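Local coordinates for uncharacterized protein AF_1382 (Archaeoglobus fulgidus DSM 4304, PDB 2QVO), which is of unknown function, but its order of helices and strands resembles a winged helix-turn-helix domain, consistent with DNA binding, at residues 14-18 against 50-54. Sequence-based numbering, arbitrary orientation.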
loop_
_atom_site.group_PDB
_atom_site.type_symbol
_atom_site.label_atom_id
_atom_site.label_comp_id
_atom_site.label_asym_id
_atom_site.label_seq_id
_atom_site.Cartn_x
_atom_site.Cartn_y
_atom_site.Cartn_z
ATOM N N ALA A 14 4.161 -2.841 6.598
ATOM C CA ALA A 14 4.348 -2.634 5.158
ATOM C C ALA A 14 3.312 -3.406 4.341
ATOM O O ALA A 14 2.796 -2.900 3.329
ATOM C CB ALA A 14 5.765 -3.021 4.730
ATOM N N LEU A 15 3.009 -4.625 4.787
ATOM C CA LEU A 15 1.968 -5.449 4.160
ATOM C C LEU A 15 0.602 -4.760 4.164
ATOM O O LEU A 15 -0.057 -4.680 3.118
ATOM C CB LEU A 15 1.836 -6.802 4.870
ATOM C CG LEU A 15 0.640 -7.618 4.367
ATOM C CD1 LEU A 15 0.935 -8.145 2.989
ATOM C CD2 LEU A 15 0.288 -8.749 5.328
ATOM N N GLU A 16 0.183 -4.295 5.343
ATOM C CA GLU A 16 -1.113 -3.635 5.516
ATOM C C GLU A 16 -1.228 -2.410 4.607
ATOM O O GLU A 16 -2.299 -2.156 4.055
ATOM C CB GLU A 16 -1.336 -3.193 6.966
ATOM C CG GLU A 16 -1.739 -4.302 7.932
ATOM C CD GLU A 16 -1.675 -3.850 9.391
ATOM O OE1 GLU A 16 -1.836 -2.630 9.661
ATOM O OE2 GLU A 16 -1.461 -4.716 10.266
ATOM N N ILE A 17 -0.142 -1.658 4.465
ATOM C CA ILE A 17 -0.129 -0.489 3.577
ATOM C C ILE A 17 -0.330 -0.911 2.114
ATOM O O ILE A 17 -1.191 -0.374 1.392
ATOM C CB ILE A 17 1.146 0.373 3.798
ATOM C CG1 ILE A 17 1.086 0.992 5.200
ATOM C CG2 ILE A 17 1.265 1.485 2.748
ATOM C CD1 ILE A 17 2.429 1.415 5.766
ATOM N N LEU A 18 0.446 -1.905 1.688
ATOM C CA LEU A 18 0.342 -2.400 0.329
ATOM C C LEU A 18 -1.050 -2.915 -0.019
ATOM O O LEU A 18 -1.563 -2.606 -1.101
ATOM C CB LEU A 18 1.365 -3.527 0.106
ATOM C CG LEU A 18 1.395 -4.055 -1.329
ATOM C CD1 LEU A 18 1.823 -2.969 -2.314
ATOM C CD2 LEU A 18 2.321 -5.305 -1.415
ATOM N N ILE A 50 7.182 4.350 4.306
ATOM C CA ILE A 50 6.948 3.093 3.585
ATOM C C ILE A 50 6.585 3.315 2.117
ATOM O O ILE A 50 7.095 2.618 1.228
ATOM C CB ILE A 50 5.886 2.212 4.303
ATOM C CG1 ILE A 50 6.411 1.740 5.667
ATOM C CG2 ILE A 50 5.441 1.034 3.424
ATOM C CD1 ILE A 50 7.751 0.940 5.624
ATOM N N ILE A 51 5.696 4.273 1.867
ATOM C CA ILE A 51 5.345 4.672 0.500
ATOM C C ILE A 51 6.598 5.059 -0.294
ATOM O O ILE A 51 6.762 4.646 -1.445
ATOM C CB ILE A 51 4.303 5.840 0.491
ATOM C CG1 ILE A 51 2.966 5.394 1.110
ATOM C CG2 ILE A 51 4.104 6.406 -0.920
ATOM C CD1 ILE A 51 2.262 4.244 0.422
ATOM N N LYS A 52 7.485 5.838 0.320
ATOM C CA LYS A 52 8.734 6.226 -0.350
ATOM C C LYS A 52 9.598 4.998 -0.671
ATOM O O LYS A 52 10.236 4.935 -1.724
ATOM C CB LYS A 52 9.516 7.265 0.471
ATOM C CG LYS A 52 8.810 8.639 0.636
ATOM C CD LYS A 52 8.869 9.499 -0.623
ATOM N N LYS A 53 9.594 4.012 0.220
ATOM C CA LYS A 53 10.326 2.767 -0.035
ATOM C C LYS A 53 9.686 1.985 -1.189
ATOM O O LYS A 53 10.398 1.434 -2.044
ATOM C CB LYS A 53 10.435 1.914 1.231
ATOM C CG LYS A 53 11.315 2.564 2.327
ATOM C CD LYS A 53 11.574 1.613 3.500
ATOM C CE LYS A 53 12.600 2.186 4.465
ATOM N N PHE A 54 8.353 1.952 -1.219
ATOM C CA PHE A 54 7.621 1.308 -2.318
ATOM C C PHE A 54 7.911 1.994 -3.645
ATOM O O PHE A 54 8.064 1.326 -4.677
ATOM C CB PHE A 54 6.100 1.296 -2.073
ATOM C CG PHE A 54 5.644 0.299 -1.039
ATOM C CD1 PHE A 54 6.413 -0.818 -0.726
ATOM C CD2 PHE A 54 4.418 0.451 -0.413
ATOM C CE1 PHE A 54 5.978 -1.742 0.226
ATOM C CE2 PHE A 54 3.978 -0.474 0.532
ATOM C CZ PHE A 54 4.768 -1.565 0.856
#
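Phe54 meets the helix 12-26 backbone with the outer end of its ring: Phe54 CZ lies 3.4 Å from Ala14 O, which sits at the ring edge and in its plane. Ala14 O already accepts the helical bond from Leu18 N (3.0 Å); the ring edge thus approaches an oxygen that has its helical donor. Leu18 CB also touches the ring end, 4.0 Å from Phe54 CZ. Ile17 divides its two branches among three partners. Its chi1 (-67°) sets CG1 beside the backbone N and chi2 (158°) extends the chain, bringing Ile17 CD1 to 3.8 Å from Ile50 CG2, while Ile17 CG2 packs 3.7 Å from Ile51 CD1 and 4.0 Å from Phe54 CE2, reaching the ring obliquely. An alanine at Ile17 would lose both branches and is likely to open a gap between helix 12-26 and the side chains of Ile50 and Ile51, leaving the Phe54 ring with less support. Ile50, one helical turn before Phe54, places CG2 3.5 Å above one face of the Phe54 ring, offset toward the rim. The small Ala14 side chain is consistent with the closest CA pairing of the two segments falling between Ala14 and Ile50. The segment axes stay 10.8 Å apart and cross at -73°, a steep crossing bridged mainly by apolar side chains. Helix 12-26 thus packs on helix 44-56, the probable recognition helix if the winged-helix reading holds. Leu18 continues the core to Ile80 and Ile84 of helix 75-90 and to Leu73, while Ile51 reaches Cys62 and Ile71 on the two hairpin strands and Phe54 adjoins Met59 and Val60.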